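Local coordinates for p800 reaction center core protein (Heliobacterium modesticaldum, PDB 5V8K) that forms the homodimeric core of a photosynthetic reaction center, binding bacteriochlorophylls that gather light and carry out charge separation, and a 4Fe-4S cluster, at residues L22-A34 / A90-E104. Residues are numbered along the deposited sequence; the frame is centred on the assembly and turned at random.
Sequences LKAHINHLGNVAA and AIILWGFGHVKSPAE. With GBF (Bacteriochlorophyll g), chain K.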
ATOM      1  N   LEU A  22      32.270  10.588 -24.655  1.00 51.17           N
ATOM      2  CA  LEU A  22      31.949  11.822 -25.365  1.00 51.00           C
ATOM      3  C   LEU A  22      30.765  11.626 -26.293  1.00 50.26           C
ATOM      4  O   LEU A  22      29.883  12.484 -26.370  1.00 52.91           O
ATOM      5  CB  LEU A  22      33.161  12.323 -26.157  1.00 52.78           C
ATOM      6  CG  LEU A  22      32.958  13.750 -26.678  1.00 57.82           C
ATOM      7  CD1 LEU A  22      32.965  14.785 -25.530  1.00 51.96           C
ATOM      8  CD2 LEU A  22      34.008  14.080 -27.698  1.00 58.44           C
ATOM      9  N   LYS A  23      30.716  10.500 -27.001  1.00 51.08           N
ATOM     10  CA  LYS A  23      29.587  10.242 -27.887  1.00 52.15           C
ATOM     11  C   LYS A  23      28.290  10.135 -27.102  1.00 48.70           C
ATOM     12  O   LYS A  23      27.247  10.615 -27.547  1.00 49.20           O
ATOM     13  CB  LYS A  23      29.826   8.974 -28.687  1.00 51.59           C
ATOM     14  CG  LYS A  23      30.993   9.098 -29.673  1.00 54.69           C
ATOM     15  CD  LYS A  23      30.675   9.971 -30.863  1.00 53.86           C
ATOM     16  CE  LYS A  23      31.947  10.211 -31.651  1.00 55.82           C
ATOM     17  NZ  LYS A  23      31.713  11.197 -32.712  1.00 59.01           N
ATOM     18  N   ALA A  24      28.342   9.516 -25.923  1.00 45.86           N
ATOM     19  CA  ALA A  24      27.152   9.446 -25.089  1.00 44.28           C
ATOM     20  C   ALA A  24      26.706  10.838 -24.675  1.00 43.32           C
ATOM     21  O   ALA A  24      25.509  11.133 -24.680  1.00 43.96           O
ATOM     22  CB  ALA A  24      27.418   8.568 -23.870  1.00 44.02           C
ATOM     23  N   HIS A  25      27.658  11.715 -24.340  1.00 45.70           N
ATOM     24  CA  HIS A  25      27.309  13.083 -23.982  1.00 47.74           C
ATOM     25  C   HIS A  25      26.674  13.821 -25.155  1.00 45.00           C
ATOM     26  O   HIS A  25      25.686  14.536 -24.982  1.00 48.45           O
ATOM     27  CB  HIS A  25      28.548  13.827 -23.505  1.00 45.93           C
ATOM     28  CG  HIS A  25      29.034  13.405 -22.160  1.00 45.81           C
ATOM     29  ND1 HIS A  25      30.108  14.012 -21.547  1.00 48.34           N
ATOM     30  CD2 HIS A  25      28.605  12.442 -21.306  1.00 45.09           C
ATOM     31  CE1 HIS A  25      30.324  13.441 -20.375  1.00 47.68           C
ATOM     32  NE2 HIS A  25      29.439  12.477 -20.218  1.00 45.49           N
ATOM     33  N   ILE A  26      27.250  13.683 -26.349  1.00 47.77           N
ATOM     34  CA  ILE A  26      26.655  14.270 -27.547  1.00 49.09           C
ATOM     35  C   ILE A  26      25.226  13.768 -27.726  1.00 46.52           C
ATOM     36  O   ILE A  26      24.297  14.561 -27.921  1.00 49.97           O
ATOM     37  CB  ILE A  26      27.529  13.958 -28.780  1.00 49.30           C
ATOM     38  CG1 ILE A  26      28.932  14.542 -28.589  1.00 50.51           C
ATOM     39  CG2 ILE A  26      26.867  14.474 -30.096  1.00 49.57           C
ATOM     40  CD1 ILE A  26      29.872  14.352 -29.781  1.00 52.31           C
ATOM     41  N   ASN A  27      25.025  12.444 -27.655  1.00 44.93           N
ATOM     42  CA  ASN A  27      23.687  11.905 -27.864  1.00 49.16           C
ATOM     43  C   ASN A  27      22.740  12.393 -26.788  1.00 47.16           C
ATOM     44  O   ASN A  27      21.551  12.597 -27.049  1.00 45.98           O
ATOM     45  CB  ASN A  27      23.699  10.380 -27.888  1.00 44.28           C
ATOM     46  CG  ASN A  27      24.335   9.820 -29.140  1.00 52.53           C
ATOM     47  OD1 ASN A  27      24.209  10.382 -30.232  1.00 50.67           O
ATOM     48  ND2 ASN A  27      25.008   8.697 -28.992  1.00 46.51           N
ATOM     49  N   HIS A  28      23.247  12.611 -25.575  1.00 47.08           N
ATOM     50  CA  HIS A  28      22.379  13.166 -24.554  1.00 42.97           C
ATOM     51  C   HIS A  28      21.934  14.584 -24.917  1.00 43.82           C
ATOM     52  O   HIS A  28      20.781  14.946 -24.688  1.00 41.94           O
ATOM     53  CB  HIS A  28      23.056  13.151 -23.197  1.00 43.86           C
ATOM     54  CG  HIS A  28      22.305  13.934 -22.184  1.00 43.87           C
ATOM     55  ND1 HIS A  28      22.691  15.191 -21.781  1.00 42.07           N
ATOM     56  CD2 HIS A  28      21.146  13.671 -21.547  1.00 41.90           C
ATOM     57  CE1 HIS A  28      21.823  15.651 -20.904  1.00 40.15           C
ATOM     58  NE2 HIS A  28      20.868  14.756 -20.762  1.00 39.58           N
ATOM     59  N   LEU A  29      22.829  15.399 -25.484  1.00 45.03           N
ATOM     60  CA  LEU A  29      22.413  16.708 -25.987  1.00 44.66           C
ATOM     61  C   LEU A  29      21.337  16.571 -27.069  1.00 46.41           C
ATOM     62  O   LEU A  29      20.351  17.320 -27.074  1.00 50.29           O
ATOM     63  CB  LEU A  29      23.622  17.474 -26.525  1.00 45.95           C
ATOM     64  CG  LEU A  29      24.664  17.820 -25.459  1.00 46.22           C
ATOM     65  CD1 LEU A  29      25.885  18.427 -26.081  1.00 47.66           C
ATOM     66  CD2 LEU A  29      24.106  18.715 -24.388  1.00 45.27           C
ATOM     67  N   GLY A  30      21.500  15.606 -27.977  1.00 45.10           N
ATOM     68  CA  GLY A  30      20.432  15.272 -28.917  1.00 46.07           C
ATOM     69  C   GLY A  30      19.096  14.969 -28.243  1.00 47.99           C
ATOM     70  O   GLY A  30      18.031  15.359 -28.734  1.00 47.33           O
ATOM     71  N   ASN A  31      19.129  14.260 -27.118  1.00 48.31           N
ATOM     72  CA  ASN A  31      17.891  13.972 -26.405  1.00 47.75           C
ATOM     73  C   ASN A  31      17.252  15.250 -25.878  1.00 46.26           C
ATOM     74  O   ASN A  31      16.027  15.409 -25.912  1.00 45.95           O
ATOM     75  CB  ASN A  31      18.167  13.018 -25.245  1.00 48.69           C
ATOM     76  CG  ASN A  31      18.400  11.595 -25.691  1.00 52.24           C
ATOM     77  OD1 ASN A  31      18.511  11.285 -26.878  1.00 49.76           O
ATOM     78  ND2 ASN A  31      18.453  10.705 -24.714  1.00 56.89           N
ATOM     79  N   VAL A  32      18.070  16.165 -25.371  1.00 41.48           N
ATOM     80  CA  VAL A  32      17.561  17.409 -24.825  1.00 42.53           C
ATOM     81  C   VAL A  32      16.872  18.200 -25.926  1.00 43.36           C
ATOM     82  O   VAL A  32      15.696  18.561 -25.824  1.00 43.39           O
ATOM     83  CB  VAL A  32      18.706  18.216 -24.192  1.00 44.50           C
ATOM     84  CG1 VAL A  32      18.217  19.611 -23.698  1.00 43.96           C
ATOM     85  CG2 VAL A  32      19.382  17.407 -23.045  1.00 44.50           C
ATOM     86  N   ALA A  33      17.590  18.453 -27.020  1.00 43.51           N
ATOM     87  CA  ALA A  33      16.976  19.192 -28.114  1.00 45.77           C
ATOM     88  C   ALA A  33      15.730  18.473 -28.633  1.00 45.21           C
ATOM     89  O   ALA A  33      14.742  19.118 -28.999  1.00 48.17           O
ATOM     90  CB  ALA A  33      17.991  19.417 -29.240  1.00 43.89           C
ATOM     91  N   ALA A  34      15.746  17.141 -28.665  1.00 45.67           N
ATOM     92  CA  ALA A  34      14.621  16.414 -29.252  1.00 46.16           C
ATOM     93  C   ALA A  34      13.359  16.529 -28.393  1.00 46.57           C
ATOM     94  O   ALA A  34      12.239  16.622 -28.924  1.00 45.86           O
ATOM     95  CB  ALA A  34      14.990  14.943 -29.432  1.00 48.30           C
ATOM     96  N   ALA A  90      18.806  18.170 -32.961  1.00 51.38           N
ATOM     97  CA  ALA A  90      18.825  16.809 -32.435  1.00 54.21           C
ATOM     98  C   ALA A  90      19.369  15.821 -33.464  1.00 56.71           C
ATOM     99  O   ALA A  90      20.172  14.939 -33.128  1.00 53.43           O
ATOM    100  CB  ALA A  90      17.424  16.388 -31.994  1.00 50.52           C
ATOM    101  N   ILE A  91      18.935  15.946 -34.717  1.00 57.02           N
ATOM    102  CA  ILE A  91      19.366  15.002 -35.741  1.00 58.80           C
ATOM    103  C   ILE A  91      20.854  15.161 -36.016  1.00 59.24           C
ATOM    104  O   ILE A  91      21.561  14.173 -36.241  1.00 61.00           O
ATOM    105  CB  ILE A  91      18.520  15.178 -37.016  1.00 59.64           C
ATOM    106  CG1 ILE A  91      17.092  14.710 -36.758  1.00 59.11           C
ATOM    107  CG2 ILE A  91      19.113  14.388 -38.197  1.00 59.71           C
ATOM    108  CD1 ILE A  91      16.135  15.193 -37.840  1.00 61.35           C
ATOM    109  N   ILE A  92      21.351  16.403 -36.012  1.00 56.59           N
ATOM    110  CA  ILE A  92      22.773  16.651 -36.236  1.00 55.92           C
ATOM    111  C   ILE A  92      23.598  16.077 -35.088  1.00 58.74           C
ATOM    112  O   ILE A  92      24.661  15.490 -35.308  1.00 59.39           O
ATOM    113  CB  ILE A  92      23.031  18.157 -36.407  1.00 56.94           C
ATOM    114  CG1 ILE A  92      22.347  18.681 -37.673  1.00 58.91           C
ATOM    115  CG2 ILE A  92      24.526  18.444 -36.476  1.00 57.59           C
ATOM    116  CD1 ILE A  92      22.481  20.193 -37.879  1.00 58.10           C
ATOM    117  N   LEU A  93      23.125  16.259 -33.843  1.00 54.02           N
ATOM    118  CA  LEU A  93      23.835  15.753 -32.670  1.00 53.74           C
ATOM    119  C   LEU A  93      23.808  14.235 -32.620  1.00 55.12           C
ATOM    120  O   LEU A  93      24.831  13.599 -32.332  1.00 53.82           O
ATOM    121  CB  LEU A  93      23.212  16.322 -31.398  1.00 53.23           C
ATOM    122  CG  LEU A  93      23.409  17.820 -31.224  1.00 53.54           C
ATOM    123  CD1 LEU A  93      22.390  18.363 -30.259  1.00 48.90           C
ATOM    124  CD2 LEU A  93      24.806  18.069 -30.728  1.00 53.31           C
ATOM    125  N   TRP A  94      22.638  13.630 -32.857  1.00 55.18           N
ATOM    126  CA  TRP A  94      22.585  12.170 -32.884  1.00 56.92           C
ATOM    127  C   TRP A  94      23.389  11.610 -34.055  1.00 57.27           C
ATOM    128  O   TRP A  94      23.940  10.504 -33.965  1.00 55.97           O
ATOM    129  CB  TRP A  94      21.148  11.681 -32.995  1.00 51.01           C
ATOM    130  CG  TRP A  94      20.300  11.748 -31.767  1.00 51.92           C
ATOM    131  CD1 TRP A  94      20.696  11.629 -30.456  1.00 50.51           C
ATOM    132  CD2 TRP A  94      18.891  11.933 -31.746  1.00 50.94           C
ATOM    133  NE1 TRP A  94      19.611  11.716 -29.626  1.00 48.40           N
ATOM    134  CE2 TRP A  94      18.486  11.914 -30.391  1.00 52.75           C
ATOM    135  CE3 TRP A  94      17.922  12.101 -32.741  1.00 50.19           C
ATOM    136  CZ2 TRP A  94      17.152  12.076 -30.017  1.00 52.60           C
ATOM    137  CZ3 TRP A  94      16.600  12.255 -32.365  1.00 49.71           C
ATOM    138  CH2 TRP A  94      16.227  12.240 -31.029  1.00 52.15           C
ATOM    139  N   GLY A  95      23.421  12.328 -35.168  1.00 55.27           N
ATOM    140  CA  GLY A  95      24.193  11.911 -36.317  1.00 57.04           C
ATOM    141  C   GLY A  95      25.642  11.777 -35.927  1.00 64.79           C
ATOM    142  O   GLY A  95      26.231  10.698 -36.050  1.00 66.85           O
ATOM    143  N   PHE A  96      26.223  12.882 -35.458  1.00 62.39           N
ATOM    144  CA  PHE A  96      27.602  12.863 -34.989  1.00 62.33           C
ATOM    145  C   PHE A  96      27.785  11.871 -33.840  1.00 63.23           C
ATOM    146  O   PHE A  96      28.841  11.234 -33.726  1.00 62.93           O
ATOM    147  CB  PHE A  96      28.019  14.279 -34.568  1.00 60.97           C
ATOM    148  CG  PHE A  96      28.281  15.238 -35.738  1.00 61.32           C
ATOM    149  CD1 PHE A  96      28.980  14.842 -36.871  1.00 64.29           C
ATOM    150  CD2 PHE A  96      27.838  16.543 -35.667  1.00 61.90           C
ATOM    151  CE1 PHE A  96      29.209  15.747 -37.919  1.00 68.03           C
ATOM    152  CE2 PHE A  96      28.059  17.443 -36.691  1.00 64.86           C
ATOM    153  CZ  PHE A  96      28.742  17.054 -37.818  1.00 67.98           C
ATOM    154  N   GLY A  97      26.761  11.716 -32.992  1.00 59.82           N
ATOM    155  CA  GLY A  97      26.867  10.860 -31.821  1.00 58.08           C
ATOM    156  C   GLY A  97      26.933   9.375 -32.129  1.00 59.33           C
ATOM    157  O   GLY A  97      27.354   8.595 -31.273  1.00 57.79           O
ATOM    158  N   HIS A  98      26.555   8.968 -33.340  1.00 63.23           N
ATOM    159  CA  HIS A  98      26.541   7.557 -33.698  1.00 64.60           C
ATOM    160  C   HIS A  98      27.538   7.215 -34.794  1.00 67.90           C
ATOM    161  O   HIS A  98      27.415   6.150 -35.412  1.00 71.47           O
ATOM    162  CB  HIS A  98      25.135   7.141 -34.113  1.00 62.48           C
ATOM    163  CG  HIS A  98      24.153   7.182 -32.985  1.00 61.91           C
ATOM    164  ND1 HIS A  98      23.688   8.361 -32.451  1.00 63.44           N
ATOM    165  CD2 HIS A  98      23.552   6.192 -32.290  1.00 60.58           C
ATOM    166  CE1 HIS A  98      22.828   8.096 -31.484  1.00 61.68           C
ATOM    167  NE2 HIS A  98      22.727   6.784 -31.367  1.00 62.42           N
ATOM    168  N   VAL A  99      28.505   8.085 -35.064  1.00 72.40           N
ATOM    169  CA  VAL A  99      29.627   7.772 -35.943  1.00 75.66           C
ATOM    170  C   VAL A  99      30.907   7.874 -35.129  1.00 80.36           C
ATOM    171  O   VAL A  99      31.007   8.664 -34.182  1.00 82.19           O
ATOM    172  CB  VAL A  99      29.713   8.705 -37.167  1.00 77.98           C
ATOM    173  CG1 VAL A  99      28.456   8.606 -38.017  1.00 81.04           C
ATOM    174  CG2 VAL A  99      29.957  10.136 -36.714  1.00 75.40           C
ATOM    175  N   LYS A 100      31.897   7.081 -35.507  1.00 83.44           N
ATOM    176  CA  LYS A 100      33.168   7.082 -34.811  1.00 83.22           C
ATOM    177  C   LYS A 100      34.039   8.197 -35.377  1.00 82.25           C
ATOM    178  O   LYS A 100      34.020   8.466 -36.582  1.00 83.44           O
ATOM    179  CB  LYS A 100      33.836   5.718 -34.955  1.00 87.52           C
ATOM    180  CG  LYS A 100      35.106   5.551 -34.159  1.00 91.71           C
ATOM    181  CD  LYS A 100      35.483   4.088 -34.025  1.00 95.19           C
ATOM    182  CE  LYS A 100      35.416   3.352 -35.359  1.00 98.08           C
ATOM    183  NZ  LYS A 100      36.249   4.015 -36.416  1.00102.21           N
ATOM    184  N   SER A 101      34.776   8.872 -34.498  1.00 73.87           N
ATOM    185  CA  SER A 101      35.618  10.011 -34.873  1.00 74.31           C
ATOM    186  C   SER A 101      37.015   9.790 -34.295  1.00 75.70           C
ATOM    187  O   SER A 101      37.353  10.298 -33.215  1.00 71.71           O
ATOM    188  CB  SER A 101      34.992  11.319 -34.392  1.00 72.73           C
ATOM    189  OG  SER A 101      33.625  11.398 -34.789  1.00 73.78           O
ATOM    190  N   PRO A 102      37.867   9.052 -35.010  1.00 86.72           N
ATOM    191  CA  PRO A 102      39.194   8.705 -34.457  1.00 87.34           C
ATOM    192  C   PRO A 102      40.066   9.903 -34.117  1.00 85.01           C
ATOM    193  O   PRO A 102      40.782   9.861 -33.111  1.00 85.81           O
ATOM    194  CB  PRO A 102      39.820   7.854 -35.570  1.00 90.78           C
ATOM    195  CG  PRO A 102      38.680   7.337 -36.350  1.00 91.60           C
ATOM    196  CD  PRO A 102      37.622   8.403 -36.303  1.00 89.36           C
ATOM    197  N   ALA A 103      40.057  10.965 -34.926  1.00 75.67           N
ATOM    198  CA  ALA A 103      40.827  12.155 -34.568  1.00 76.75           C
ATOM    199  C   ALA A 103      40.305  12.770 -33.275  1.00 75.63           C
ATOM    200  O   ALA A 103      41.083  13.144 -32.389  1.00 77.04           O
ATOM    201  CB  ALA A 103      40.780  13.176 -35.703  1.00 77.00           C
ATOM    202  N   GLU A 104      38.986  12.872 -33.144  1.00 71.65           N
ATOM    203  CA  GLU A 104      38.407  13.327 -31.886  1.00 66.69           C
ATOM    204  C   GLU A 104      38.889  12.459 -30.728  1.00 67.67           C
ATOM    205  O   GLU A 104      39.274  12.979 -29.672  1.00 66.25           O
ATOM    206  CB  GLU A 104      36.883  13.340 -32.019  1.00 66.70           C
ATOM    207  CG  GLU A 104      36.071  13.612 -30.777  1.00 65.69           C
ATOM    208  CD  GLU A 104      34.586  13.560 -31.091  1.00 66.64           C
ATOM    209  OE1 GLU A 104      34.015  14.586 -31.513  1.00 60.63           O
ATOM    210  OE2 GLU A 104      33.987  12.479 -30.965  1.00 64.48           O
TER
HETATM  211 MG   GBF K1009      21.276   5.246 -29.532  1.00 93.44          MG
HETATM  212  CHA GBF K1009      23.755   5.486 -27.104  1.00 97.34           C
HETATM  213  CHB GBF K1009      22.854   2.662 -30.845  1.00101.89           C
HETATM  214  CHC GBF K1009      18.723   5.245 -31.851  1.00102.33           C
HETATM  215  CHD GBF K1009      19.785   8.138 -27.960  1.00 94.21           C
HETATM  216  NA  GBF K1009      23.033   4.438 -29.235  1.00 99.01           N
HETATM  217  C1A GBF K1009      23.890   4.485 -28.206  1.00101.54           C
HETATM  218  C2A GBF K1009      24.720   3.262 -27.918  1.00102.47           C
HETATM  219  C3A GBF K1009      24.814   2.862 -29.396  1.00100.03           C
HETATM  220  C4A GBF K1009      23.470   3.337 -29.859  1.00100.72           C
HETATM  221  CMA GBF K1009      25.894   3.625 -30.158  1.00 94.53           C
HETATM  222  CAA GBF K1009      24.146   2.187 -26.980  1.00101.23           C
HETATM  223  CBA GBF K1009      25.213   1.193 -26.532  1.00105.48           C
HETATM  224  CGA GBF K1009      24.605   0.119 -25.654  1.00109.11           C
HETATM  225  O1A GBF K1009      23.670   0.369 -24.900  1.00109.97           O
HETATM  226  O2A GBF K1009      25.394  -1.072 -25.374  1.00110.36           O
HETATM  227  NB  GBF K1009      20.870   4.096 -31.151  1.00102.42           N
HETATM  228  C1B GBF K1009      21.580   3.025 -31.523  1.00102.46           C
HETATM  229  C2B GBF K1009      20.922   2.395 -32.572  1.00102.27           C
HETATM  230  C3B GBF K1009      19.763   3.136 -32.838  1.00104.84           C
HETATM  231  C4B GBF K1009      19.785   4.203 -31.927  1.00103.63           C
HETATM  232  CMB GBF K1009      21.402   1.144 -33.259  1.00 98.24           C
HETATM  233  CAB GBF K1009      18.715   2.875 -33.876  1.00102.74           C
HETATM  234  CBB GBF K1009      18.710   1.963 -34.835  1.00100.12           C
HETATM  235  NC  GBF K1009      19.692   6.489 -29.875  1.00103.23           N
HETATM  236  C1C GBF K1009      18.720   6.276 -30.773  1.00101.51           C
HETATM  237  C2C GBF K1009      17.440   7.018 -30.834  1.00 98.79           C
HETATM  238  C3C GBF K1009      17.900   7.778 -29.653  1.00 98.61           C
HETATM  239  C4C GBF K1009      19.158   7.491 -29.145  1.00 98.74           C
HETATM  240  CMC GBF K1009      17.372   7.813 -32.138  1.00 96.41           C
HETATM  241  CAC GBF K1009      17.080   8.843 -29.026  1.00 98.13           C
HETATM  242  CBC GBF K1009      15.705   9.187 -29.541  1.00 97.18           C
HETATM  243  ND  GBF K1009      21.591   6.568 -28.022  1.00 98.99           N
HETATM  244  C1D GBF K1009      21.030   7.594 -27.380  1.00 96.35           C
HETATM  245  C2D GBF K1009      21.661   8.167 -25.974  1.00 94.33           C
HETATM  246  C3D GBF K1009      22.685   7.234 -26.068  1.00 95.73           C
HETATM  247  C4D GBF K1009      22.669   6.344 -27.177  1.00 97.67           C
HETATM  248  CMD GBF K1009      21.372   9.233 -24.964  1.00 90.12           C
HETATM  249  CAD GBF K1009      23.930   6.970 -25.307  1.00 91.77           C
HETATM  250  OBD GBF K1009      24.393   7.340 -24.170  1.00 92.23           O
HETATM  251  CBD GBF K1009      24.609   5.813 -25.941  1.00 90.79           C
HETATM  252  CGD GBF K1009      25.974   6.164 -26.412  1.00 82.33           C
HETATM  253  O1D GBF K1009      26.112   7.109 -27.158  1.00 70.68           O
HETATM  254  O2D GBF K1009      27.110   5.377 -25.944  1.00 89.83           O
HETATM  255  CED GBF K1009      28.119   4.893 -26.829  1.00 93.45           C
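The indole of Trp94 lies flat between Gly30, whose CA makes a CH-pi contact 4.0 Å from the centroid of the five-membered ring, and the bacteriochlorophyll g on the opposite face. Asn31 OD1 lies at the edge in the ring plane and takes the NE1 hydrogen at 3.0 Å; Asn27 O, near that plane, takes a weak second bond. The Asn31 amide is turned 75° from the indole plane. With CG anti to its carbonyl carbon (chi1 -76°), Trp94 fits as a knob among Asn27, Gly30, Asn31 and Ala34, between nearly antiparallel helices (162°). Asn27 ND2 lies over one face of the His98 imidazole, and the pigment's magnesium lies in the plane of that ring at its edge, a long 2.8 Å from NE2. The other ring nitrogen, ND1, donates to Trp94 O at 2.6 Å, which fixes the ring's rotation. From Asn27, ND2 gives a 2.7 Å bond to O1D of the same pigment and a weak one to Gly97 O. Past the end of helix 90-97, the NZ of Lys23, whose chain bends at chi2, meets Ser101 OG at 2.8 Å and Phe96 O at 3.0 Å, with a weaker salt bridge to Glu104 OE2. Ser101 OG and Glu104 OE1 also reach a second bacteriochlorophyll g, the latter as magnesium ligand. The helix pair thus works as a pigment scaffold: the Trp94 carbonyl probably orients His98 toward the magnesium, while the buried lysine would help keep Glu104 anionic for its metal.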